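Local coordinates for putative type III secretion protein YscO (Vibrio parahaemolyticus, PDB 4MH6) that is of unknown function but, as a YscO-family protein, probably takes part in type III secretion, and folds as a long antiparallel helical hairpin, at residues A66-W71 and E105-L110; E74-R79 and Q98-L103; Y49-V54 and V119-E124; Q45-R50 and T126-K131. All coordinates share one frame; numbering follows the deposited sequence.

How the contacts relate
All four contacts join the same two helices, 18-84 and 90-167, which run antiparallel as the arms of one long hairpin. Contact 4 lies near the centre of the chain. Contact 3 is next, about 8 Å away between centres, with Y49 and R50 common to both; contact 1 follows about 23 Å from contact 3, centre to centre, and the centre of contact 2 comes about 11 Å from that of contact 1, toward the turn. Contact 2 is nested inside the loop closed by contact 1, and both lie inside the loops of contacts 3 and 4, which start from overlapping stretches. Contacts 1 and 2 touch, as do 3 and 4. The elongated coiled coil is therefore held by successive local pairings, without a globular core.

Contact 1: A66-W71 and E105-L110; sequences ADYHVW and EREAEL
Y68 reaches across to helix 105-110 and overlaps the aliphatic start of R106, the CB of E107 and the end of L110. Its CG, anti to its own backbone N (chi1 -169°), carries the ring into the space between the helices. There L110 CD1 packs 3.5 Å from Y68 CB at the base, and at the far end R106 CG comes to 3.4 Å from Y68 CZ. Between these, E107 CB lies 3.8 Å from Y68 CD2. The phenol oxygen goes on to hydrogen-bond the backbone O of L103, one turn earlier on the same partner helix.

Crossing the tyrosine at a slant, E107 stretches back the other way, its chain extended beyond CG, to meet H69. H69 ND1 donates to E107 OE1 at 2.8 Å, nearly straight at 167°. The acceptor lies close to the imidazole plane, while the donor approaches OE1 on its syn side, 29° out of the carboxylate plane. R72 and K111 form salt bridges with this same carboxylate. With H69 and R72 on one helix and K111 on the other around it, E107 is probably held ionised, a negative charge shared among basic side chains of both helices.

Contact 2: E74-R79 and Q98-L103; sequences EEEERR and QEIALL
An interhelical salt bridge between R79 and E99 is the polar heart of this piece of antiparallel coiled coil, where the axes of 74-79 and 98-103 pass 9.8 Å apart at 171°. R79 NE donates to E99 OE1 at 2.9 Å with an angle of 159°. The oxygen sits near the guanidinium plane, at its edge, but the NE meets the carboxylate from above its plane, and the two flat groups stand steeply to one another, 71° apart.

The other end of the guanidinium is tied back to its own helix. R79 NH1 bonds to E75 OE2, at 2.9 Å, through that oxygen's anti lone pair, and also to the backbone E75 O at 2.8 Å, above the carbonyl plane. E75 can meet it because its chain bends at chi2; R78 NE adds a weak bond to the same OE2. With E75 and E99 taking different nitrogens, the rotation of the R79 head is largely fixed.

Hydrocarbon fills in around the charges. L103 CD1 lies over one face of the R79 guanidinium, toward its rim, and packs against E75 CB at 3.8 Å. I100 is buried beside the aliphatic part of R79, its CD1 4.2 Å from R79 CB, while its CG2 rests 4.1 Å from E76 CG; the carboxylate of E76 is salt-bridged to R104 and R72. Among the helices, this contact lies near the turn joining 18-84 to 90-167: I100 leans toward that turn onto F80, and L103 reaches the opposite way onto R72.

Contact 3: Y49-V54 and V119-E124; sequences YRVANV and VTLEQE
E124 can be followed outward from the helix 119-124 as it lies against the valines of 49-54. Its CB touches V51 CG2 at 3.9 Å, and its CG packs at the same distance against V54 CG2, so the first two carbons serve as hydrocarbon. The chain then bends at chi2 (-64°), taking the carboxylate away from V51 and V54. At the tip, OE2 accepts a hydrogen bond from NE2 of Q47, one turn before V51, and stands 4.4 Å from R50 CB. R50 NE is not in contact with it and bonds instead to OE1 of the same Q47.

Beside the glutamate the interface is apolar. V54 stands over the opposing helix with its two methyl groups splayed: CG1 meets T120 CG2 at 3.9 Å and L121 CB at 3.9 Å, while CG2 is the methyl turned to E124. The T120 methyl faces V54 and its OG1 bonds to the backbone O of E116. L121, buried, sends its CD1 to V51 CG1 at 3.8 Å, the two side chains crossing at about a right angle.

Within the hairpin the two segments run antiparallel, 9.3 Å apart at their axes and 163° in direction. V54 also touches V117 on helix 90-167, and V51 reaches the side chains of R125 and L128 the other way, leading into the neighbouring pairing of 45-50 with 126-131.

Contact 4: Q45-R50 and T126-K131; sequences QRQEYR and TLLKQK
Q47 owes its place against L128 to two torsions: chi1 near trans (-173°) sends CG toward the partner helix, and a bend at chi2 (59°) then turns the amide along it. The Q47 CG consequently lies 3.5 Å from L128 CA and 3.7 Å from L128 CB, lying against the backbone as well as the side chain, while NE2 passes L127 CB at 3.8 Å. L128 returns the contact with its branch end, CD1 packing 3.8 Å from E48 CG, the two side chains passing at a slant. V44 and V51 of helix 18-84 also pack on L128, and a phosphate ion, probably from the crystallisation liquor, lies about 4 Å from its side chain.

The amide ends have separate duties. NE2 is given to E124, one turn back along the partner helix. OE1 accepts from R50 NE at 3.1 Å and 166°; the oxygen sits near the guanidinium plane, but the donor stands well above the amide's carbonyl plane. K131, curled by bends along its chain, brings NZ to 3.5 Å from the same OE1, a looser polar approach.

R50 NH2 and K131 NZ are like charges, 4.4 Å apart. The partial negative charge of the Q47 oxygen beside both cations would soften their repulsion, making this glutamine a buried polar link between the two helices.

Contact 1: A66-W71 and E105-L110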
# COMPACT_ATOMS: atom_id res chain seq x y z
N ALA A 66 11.79 14.22 -20.21
CA ALA A 66 11.19 14.83 -21.40
C ALA A 66 11.89 16.16 -21.66
O ALA A 66 12.39 16.39 -22.76
CB ALA A 66 9.72 15.03 -21.21
N ASP A 67 11.96 16.99 -20.63
CA ASP A 67 12.60 18.29 -20.71
C ASP A 67 14.07 18.23 -21.06
O ASP A 67 14.54 18.94 -21.96
CB ASP A 67 12.50 19.01 -19.38
CG ASP A 67 11.10 19.48 -19.08
OD1 ASP A 67 10.23 19.31 -19.96
OD2 ASP A 67 10.89 20.04 -17.98
N TYR A 68 14.79 17.39 -20.33
CA TYR A 68 16.21 17.27 -20.52
C TYR A 68 16.55 16.79 -21.91
O TYR A 68 17.44 17.32 -22.57
CB TYR A 68 16.80 16.30 -19.49
CG TYR A 68 18.30 16.34 -19.47
CD1 TYR A 68 18.96 17.28 -18.71
CD2 TYR A 68 19.06 15.44 -20.23
CE1 TYR A 68 20.34 17.33 -18.68
CE2 TYR A 68 20.45 15.47 -20.21
CZ TYR A 68 21.08 16.42 -19.43
OH TYR A 68 22.44 16.50 -19.37
N HIS A 69 15.82 15.79 -22.35
CA HIS A 69 16.02 15.18 -23.65
C HIS A 69 16.12 16.20 -24.79
O HIS A 69 16.97 16.08 -25.69
CB HIS A 69 14.88 14.21 -23.92
CG HIS A 69 14.97 13.55 -25.25
ND1 HIS A 69 15.88 12.55 -25.52
CD2 HIS A 69 14.27 13.75 -26.39
CE1 HIS A 69 15.73 12.15 -26.77
NE2 HIS A 69 14.76 12.87 -27.32
N VAL A 70 15.24 17.20 -24.74
CA VAL A 70 15.19 18.26 -25.74
C VAL A 70 16.47 19.09 -25.72
O VAL A 70 17.05 19.38 -26.75
CB VAL A 70 13.96 19.17 -25.53
CG1 VAL A 70 13.90 20.24 -26.59
CG2 VAL A 70 12.68 18.36 -25.57
N TRP A 71 16.89 19.50 -24.53
CA TRP A 71 18.11 20.28 -24.42
C TRP A 71 19.29 19.42 -24.84
O TRP A 71 20.16 19.87 -25.59
CB TRP A 71 18.35 20.79 -23.00
CG TRP A 71 17.49 21.90 -22.62
CD1 TRP A 71 16.26 21.82 -22.02
CD2 TRP A 71 17.76 23.30 -22.80
NE1 TRP A 71 15.75 23.09 -21.81
CE2 TRP A 71 16.65 24.01 -22.27
CE3 TRP A 71 18.84 24.02 -23.32
CZ2 TRP A 71 16.59 25.41 -22.26
CZ3 TRP A 71 18.77 25.43 -23.33
CH2 TRP A 71 17.64 26.10 -22.81
N GLU A 105 25.08 10.88 -20.20
CA GLU A 105 25.06 10.13 -18.95
C GLU A 105 23.97 10.66 -18.04
O GLU A 105 23.32 9.91 -17.33
CB GLU A 105 26.39 10.24 -18.18
CG GLU A 105 27.56 9.49 -18.79
CD GLU A 105 28.82 9.58 -17.93
OE1 GLU A 105 28.73 10.03 -16.76
OE2 GLU A 105 29.90 9.18 -18.41
N ARG A 106 23.81 11.97 -18.06
CA ARG A 106 22.82 12.62 -17.23
C ARG A 106 21.43 12.21 -17.66
O ARG A 106 20.55 12.03 -16.84
CB ARG A 106 23.01 14.13 -17.31
CG ARG A 106 22.02 14.96 -16.56
CD ARG A 106 21.88 14.52 -15.11
NE ARG A 106 21.00 15.44 -14.41
CZ ARG A 106 20.47 15.22 -13.21
NH1 ARG A 106 19.67 16.15 -12.69
NH2 ARG A 106 20.70 14.08 -12.55
N GLU A 107 21.24 12.03 -18.95
CA GLU A 107 19.94 11.61 -19.45
C GLU A 107 19.74 10.17 -19.06
O GLU A 107 18.65 9.79 -18.68
CB GLU A 107 19.82 11.81 -20.97
CG GLU A 107 18.51 11.31 -21.53
CD GLU A 107 18.20 11.85 -22.91
OE1 GLU A 107 17.57 11.14 -23.73
OE2 GLU A 107 18.59 12.99 -23.20
N ALA A 108 20.81 9.38 -19.13
CA ALA A 108 20.73 7.98 -18.76
C ALA A 108 20.30 7.86 -17.31
O ALA A 108 19.48 7.03 -16.98
CB ALA A 108 22.06 7.28 -18.99
N GLU A 109 20.88 8.71 -16.46
CA GLU A 109 20.55 8.75 -15.02
C GLU A 109 19.08 9.10 -14.82
O GLU A 109 18.40 8.50 -13.98
CB GLU A 109 21.42 9.77 -14.28
CG GLU A 109 22.88 9.36 -14.10
CD GLU A 109 23.73 10.46 -13.47
OE1 GLU A 109 23.24 11.61 -13.38
OE2 GLU A 109 24.90 10.19 -13.07
N LEU A 110 18.59 10.06 -15.60
CA LEU A 110 17.21 10.50 -15.52
C LEU A 110 16.24 9.41 -15.99
O LEU A 110 15.16 9.23 -15.39
CB LEU A 110 17.01 11.82 -16.29
CG LEU A 110 17.72 13.09 -15.78
CD1 LEU A 110 17.53 14.27 -16.72
CD2 LEU A 110 17.26 13.47 -14.39

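Contact 2: E74-R79 and Q98-L103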
# COMPACT_ATOMS: atom_id res chain seq x y z
N GLU A 74 19.78 19.22 -28.55
CA GLU A 74 20.29 20.48 -29.05
C GLU A 74 21.74 20.75 -28.69
O GLU A 74 22.53 21.20 -29.53
CB GLU A 74 19.45 21.62 -28.53
CG GLU A 74 18.19 21.81 -29.32
CD GLU A 74 17.35 22.96 -28.81
OE1 GLU A 74 17.57 23.41 -27.66
OE2 GLU A 74 16.46 23.40 -29.57
N GLU A 75 22.06 20.48 -27.43
CA GLU A 75 23.39 20.71 -26.90
C GLU A 75 24.40 19.81 -27.56
O GLU A 75 25.54 20.19 -27.75
CB GLU A 75 23.36 20.52 -25.38
CG GLU A 75 22.52 21.59 -24.69
CD GLU A 75 23.11 22.98 -24.85
OE1 GLU A 75 22.42 23.98 -24.52
OE2 GLU A 75 24.26 23.08 -25.29
N GLU A 76 23.96 18.63 -27.91
CA GLU A 76 24.81 17.67 -28.59
C GLU A 76 25.05 18.11 -30.05
O GLU A 76 26.19 18.07 -30.54
CB GLU A 76 24.11 16.33 -28.49
CG GLU A 76 24.70 15.20 -29.25
CD GLU A 76 24.08 13.87 -28.85
OE1 GLU A 76 23.89 13.00 -29.74
OE2 GLU A 76 23.76 13.71 -27.64
N GLU A 77 24.01 18.58 -30.73
CA GLU A 77 24.15 19.05 -32.10
C GLU A 77 25.01 20.31 -32.20
O GLU A 77 25.72 20.52 -33.18
CB GLU A 77 22.78 19.29 -32.72
CG GLU A 77 21.97 18.01 -32.85
CD GLU A 77 20.57 18.23 -33.40
OE1 GLU A 77 19.76 17.28 -33.36
OE2 GLU A 77 20.28 19.36 -33.86
N ARG A 78 24.91 21.16 -31.19
CA ARG A 78 25.72 22.37 -31.13
C ARG A 78 27.20 22.02 -31.08
O ARG A 78 28.03 22.65 -31.74
CB ARG A 78 25.32 23.18 -29.90
CG ARG A 78 24.01 23.92 -30.11
CD ARG A 78 23.37 24.35 -28.81
NE ARG A 78 24.31 25.06 -27.94
CZ ARG A 78 24.59 26.35 -28.02
NH1 ARG A 78 24.04 27.11 -28.95
NH2 ARG A 78 25.44 26.87 -27.16
N ARG A 79 27.51 20.99 -30.33
CA ARG A 79 28.88 20.56 -30.18
C ARG A 79 29.41 19.84 -31.40
O ARG A 79 30.60 19.94 -31.71
CB ARG A 79 29.02 19.75 -28.90
CG ARG A 79 28.93 20.66 -27.70
CD ARG A 79 28.82 19.88 -26.42
NE ARG A 79 28.82 20.77 -25.26
CZ ARG A 79 27.77 21.50 -24.87
NH1 ARG A 79 26.63 21.48 -25.57
NH2 ARG A 79 27.88 22.27 -23.80
N GLN A 98 33.65 14.68 -24.67
CA GLN A 98 33.39 14.32 -23.29
C GLN A 98 32.16 15.06 -22.79
O GLN A 98 31.39 14.54 -21.98
CB GLN A 98 34.57 14.60 -22.36
CG GLN A 98 34.22 14.15 -20.95
CD GLN A 98 35.37 14.05 -19.99
OE1 GLN A 98 35.21 13.48 -18.91
NE2 GLN A 98 36.53 14.60 -20.37
N GLU A 99 31.99 16.30 -23.24
CA GLU A 99 30.83 17.08 -22.83
C GLU A 99 29.56 16.37 -23.28
O GLU A 99 28.60 16.32 -22.53
CB GLU A 99 30.89 18.50 -23.37
CG GLU A 99 31.86 19.37 -22.61
CD GLU A 99 31.97 20.77 -23.17
OE1 GLU A 99 31.56 20.99 -24.33
OE2 GLU A 99 32.49 21.66 -22.46
N ILE A 100 29.61 15.80 -24.48
CA ILE A 100 28.49 15.06 -25.03
C ILE A 100 28.21 13.83 -24.16
O ILE A 100 27.06 13.55 -23.80
CB ILE A 100 28.78 14.63 -26.48
CG1 ILE A 100 28.67 15.84 -27.39
CG2 ILE A 100 27.76 13.61 -26.95
CD1 ILE A 100 29.07 15.57 -28.83
N ALA A 101 29.27 13.12 -23.84
CA ALA A 101 29.16 11.94 -23.02
C ALA A 101 28.48 12.30 -21.71
O ALA A 101 27.53 11.65 -21.30
CB ALA A 101 30.55 11.35 -22.76
N LEU A 102 28.94 13.37 -21.06
CA LEU A 102 28.37 13.78 -19.78
C LEU A 102 26.89 14.15 -19.91
O LEU A 102 26.08 13.84 -19.03
CB LEU A 102 29.18 14.92 -19.16
CG LEU A 102 30.57 14.48 -18.65
CD1 LEU A 102 31.50 15.65 -18.39
CD2 LEU A 102 30.45 13.59 -17.41
N LEU A 103 26.55 14.80 -21.00
CA LEU A 103 25.18 15.19 -21.28
C LEU A 103 24.31 13.94 -21.42
O LEU A 103 23.20 13.88 -20.92
CB LEU A 103 25.11 16.01 -22.57
CG LEU A 103 25.64 17.44 -22.50
CD1 LEU A 103 25.78 18.05 -23.88
CD2 LEU A 103 24.73 18.30 -21.64

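Contact 3: Y49-V54 and V119-E124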
# COMPACT_ATOMS: atom_id res chain seq x y z
N TYR A 49 -1.79 5.92 0.27
CA TYR A 49 -1.03 7.18 0.27
C TYR A 49 0.34 6.96 -0.41
O TYR A 49 0.78 7.77 -1.24
CB TYR A 49 -0.86 7.72 1.71
CG TYR A 49 -0.07 9.00 1.73
CD1 TYR A 49 1.33 8.98 1.84
CD2 TYR A 49 -0.69 10.22 1.59
CE1 TYR A 49 2.06 10.15 1.81
CE2 TYR A 49 0.04 11.39 1.58
CZ TYR A 49 1.41 11.34 1.68
OH TYR A 49 2.14 12.50 1.67
N ARG A 50 1.00 5.88 -0.02
CA ARG A 50 2.30 5.54 -0.59
C ARG A 50 2.19 5.39 -2.11
O ARG A 50 3.05 5.90 -2.83
CB ARG A 50 2.91 4.28 0.09
CG ARG A 50 3.62 4.61 1.41
CD ARG A 50 4.40 3.46 2.03
NE ARG A 50 3.51 2.66 2.82
CZ ARG A 50 3.41 2.66 4.15
NH1 ARG A 50 4.22 3.36 4.92
NH2 ARG A 50 2.49 1.89 4.71
N VAL A 51 1.13 4.75 -2.60
CA VAL A 51 0.95 4.59 -4.06
C VAL A 51 0.84 5.96 -4.71
O VAL A 51 1.59 6.29 -5.60
CB VAL A 51 -0.26 3.71 -4.46
CG1 VAL A 51 -0.48 3.75 -5.96
CG2 VAL A 51 -0.06 2.26 -4.03
N ALA A 52 -0.10 6.77 -4.25
CA ALA A 52 -0.29 8.11 -4.79
C ALA A 52 0.98 8.92 -4.72
O ALA A 52 1.31 9.71 -5.61
CB ALA A 52 -1.39 8.82 -4.01
N ASN A 53 1.71 8.74 -3.64
CA ASN A 53 2.92 9.50 -3.50
C ASN A 53 3.99 9.11 -4.53
O ASN A 53 4.70 9.97 -5.06
CB ASN A 53 3.48 9.25 -2.14
CG ASN A 53 4.60 10.14 -1.84
OD1 ASN A 53 4.44 11.36 -1.88
ND2 ASN A 53 5.77 9.57 -1.55
N VAL A 54 4.10 7.81 -4.80
CA VAL A 54 5.07 7.33 -5.78
C VAL A 54 4.66 7.72 -7.18
O VAL A 54 5.52 8.06 -8.02
CB VAL A 54 5.27 5.82 -5.69
CG1 VAL A 54 6.26 5.35 -6.74
CG2 VAL A 54 5.79 5.46 -4.31
N VAL A 119 9.20 0.70 -11.16
CA VAL A 119 9.27 -0.58 -10.46
C VAL A 119 8.70 -0.38 -9.05
O VAL A 119 7.97 -1.22 -8.52
CB VAL A 119 10.73 -1.11 -10.38
CG1 VAL A 119 10.83 -2.33 -9.48
CG2 VAL A 119 11.25 -1.46 -11.74
N THR A 120 9.05 0.75 -8.46
CA THR A 120 8.64 1.06 -7.12
C THR A 120 7.14 1.13 -7.07
O THR A 120 6.52 0.66 -6.12
CB THR A 120 9.26 2.38 -6.66
OG1 THR A 120 10.68 2.21 -6.57
CG2 THR A 120 8.75 2.78 -5.30
N LEU A 121 6.55 1.70 -8.11
CA LEU A 121 5.13 1.85 -8.17
C LEU A 121 4.44 0.50 -8.33
O LEU A 121 3.41 0.27 -7.69
CB LEU A 121 4.78 2.82 -9.29
CG LEU A 121 3.31 3.13 -9.57
CD1 LEU A 121 2.55 3.56 -8.31
CD2 LEU A 121 3.23 4.20 -10.65
N GLU A 122 4.97 -0.41 -9.16
CA GLU A 122 4.27 -1.70 -9.28
C GLU A 122 4.44 -2.49 -7.98
O GLU A 122 3.55 -3.29 -7.60
CB GLU A 122 4.67 -2.52 -10.49
CG GLU A 122 6.09 -3.01 -10.49
CD GLU A 122 6.31 -4.21 -11.42
OE1 GLU A 122 5.50 -5.19 -11.34
OE2 GLU A 122 7.31 -4.20 -12.20
N GLN A 123 5.54 -2.26 -7.29
CA GLN A 123 5.76 -2.89 -6.00
C GLN A 123 4.81 -2.36 -4.92
O GLN A 123 4.31 -3.13 -4.08
CB GLN A 123 7.20 -2.72 -5.55
CG GLN A 123 8.15 -3.64 -6.30
CD GLN A 123 9.60 -3.42 -5.95
OE1 GLN A 123 10.05 -2.28 -5.79
NE2 GLN A 123 10.35 -4.49 -5.87
N GLU A 124 4.53 -1.05 -4.94
CA GLU A 124 3.62 -0.45 -3.95
C GLU A 124 2.20 -0.92 -4.24
O GLU A 124 1.41 -1.19 -3.32
CB GLU A 124 3.68 1.07 -3.98
CG GLU A 124 5.04 1.69 -3.66
CD GLU A 124 5.55 1.42 -2.24
OE1 GLU A 124 6.63 1.94 -1.89
OE2 GLU A 124 4.89 0.69 -1.48

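Contact 4: Q45-R50 and T126-K131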
# COMPACT_ATOMS: atom_id res chain seq x y z
N GLN A 45 -5.24 2.24 3.91
CA GLN A 45 -5.28 3.67 3.66
C GLN A 45 -3.88 4.28 3.54
O GLN A 45 -3.59 5.06 2.62
CB GLN A 45 -6.06 4.33 4.76
CG GLN A 45 -7.49 3.83 4.80
CD GLN A 45 -8.30 4.41 5.93
OE1 GLN A 45 -7.97 5.46 6.49
NE2 GLN A 45 -9.38 3.74 6.26
N ARG A 46 -3.00 3.92 4.45
CA ARG A 46 -1.65 4.44 4.41
C ARG A 46 -0.99 3.97 3.15
O ARG A 46 -0.17 4.70 2.58
CB ARG A 46 -0.83 3.98 5.61
CG ARG A 46 -1.24 4.62 6.92
CD ARG A 46 -0.23 4.33 8.01
NE ARG A 46 -0.24 2.92 8.37
CZ ARG A 46 -1.09 2.41 9.27
NH1 ARG A 46 -1.99 3.22 9.89
NH2 ARG A 46 -1.05 1.11 9.56
N GLN A 47 -1.31 2.75 2.72
CA GLN A 47 -0.69 2.19 1.52
C GLN A 47 -1.19 2.88 0.26
O GLN A 47 -0.46 2.97 -0.72
CB GLN A 47 -0.90 0.67 1.42
CG GLN A 47 -0.12 0.04 0.28
CD GLN A 47 1.37 0.25 0.41
OE1 GLN A 47 1.88 0.34 1.51
NE2 GLN A 47 2.06 0.32 -0.71
N GLU A 48 -2.43 3.33 0.29
CA GLU A 48 -2.98 4.08 -0.82
C GLU A 48 -2.22 5.41 -0.89
O GLU A 48 -2.01 5.94 -1.98
CB GLU A 48 -4.48 4.27 -0.66
CG GLU A 48 -5.22 2.95 -0.88
CD GLU A 48 -6.65 2.90 -0.35
OE1 GLU A 48 -6.93 3.61 0.64
OE2 GLU A 48 -7.48 2.11 -0.89
N TYR A 49 -1.79 5.92 0.27
CA TYR A 49 -1.03 7.18 0.27
C TYR A 49 0.34 6.96 -0.41
O TYR A 49 0.78 7.77 -1.24
CB TYR A 49 -0.86 7.72 1.71
CG TYR A 49 -0.07 9.00 1.73
CD1 TYR A 49 1.33 8.98 1.84
CD2 TYR A 49 -0.69 10.22 1.59
CE1 TYR A 49 2.06 10.15 1.81
CE2 TYR A 49 0.04 11.39 1.58
CZ TYR A 49 1.41 11.34 1.68
OH TYR A 49 2.14 12.50 1.67
N ARG A 50 1.00 5.88 -0.02
CA ARG A 50 2.30 5.54 -0.59
C ARG A 50 2.19 5.39 -2.11
O ARG A 50 3.05 5.90 -2.83
CB ARG A 50 2.91 4.28 0.09
CG ARG A 50 3.62 4.61 1.41
CD ARG A 50 4.40 3.46 2.03
NE ARG A 50 3.51 2.66 2.82
CZ ARG A 50 3.41 2.66 4.15
NH1 ARG A 50 4.22 3.36 4.92
NH2 ARG A 50 2.49 1.89 4.71
N THR A 126 1.47 -3.72 -5.60
CA THR A 126 1.43 -5.12 -5.25
C THR A 126 1.20 -5.21 -3.74
O THR A 126 0.42 -6.06 -3.28
CB THR A 126 2.73 -5.85 -5.66
OG1 THR A 126 2.84 -5.84 -7.08
CG2 THR A 126 2.72 -7.29 -5.19
N LEU A 127 1.89 -4.36 -2.97
CA LEU A 127 1.69 -4.36 -1.52
C LEU A 127 0.27 -3.93 -1.17
O LEU A 127 -0.33 -4.46 -0.27
CB LEU A 127 2.67 -3.45 -0.81
CG LEU A 127 4.11 -3.89 -0.70
CD1 LEU A 127 4.93 -2.74 -0.14
CD2 LEU A 127 4.23 -5.10 0.20
N LEU A 128 -0.23 -2.94 -1.89
CA LEU A 128 -1.58 -2.52 -1.63
C LEU A 128 -2.48 -3.71 -1.78
O LEU A 128 -3.34 -3.97 -0.93
CB LEU A 128 -2.01 -1.40 -2.59
CG LEU A 128 -3.45 -0.87 -2.46
CD1 LEU A 128 -3.81 -0.56 -1.02
CD2 LEU A 128 -3.64 0.37 -3.30
N LYS A 129 -2.27 -4.45 -2.85
CA LYS A 129 -3.07 -5.64 -3.14
C LYS A 129 -3.01 -6.64 -1.97
O LYS A 129 -4.06 -7.17 -1.57
CB LYS A 129 -2.62 -6.27 -4.46
CG LYS A 129 -3.59 -7.27 -4.98
CD LYS A 129 -3.25 -7.81 -6.36
CE LYS A 129 -4.22 -8.99 -6.70
NZ LYS A 129 -3.92 -9.62 -8.04
N GLN A 130 -1.82 -6.86 -1.41
CA GLN A 130 -1.67 -7.78 -0.26
C GLN A 130 -2.40 -7.24 0.98
O GLN A 130 -3.02 -8.00 1.71
CB GLN A 130 -0.22 -8.02 0.10
CG GLN A 130 0.65 -8.32 -1.11
CD GLN A 130 2.02 -8.87 -0.75
OE1 GLN A 130 2.16 -9.59 0.24
NE2 GLN A 130 3.02 -8.58 -1.58
N LYS A 131 -2.26 -5.94 1.21
CA LYS A 131 -2.94 -5.26 2.31
C LYS A 131 -4.45 -5.40 2.21
O LYS A 131 -5.14 -5.59 3.21
CB LYS A 131 -2.58 -3.78 2.32
CG LYS A 131 -1.44 -3.34 3.23
CD LYS A 131 -0.21 -4.18 3.14
CE LYS A 131 0.84 -3.68 4.16
NZ LYS A 131 1.37 -2.30 3.82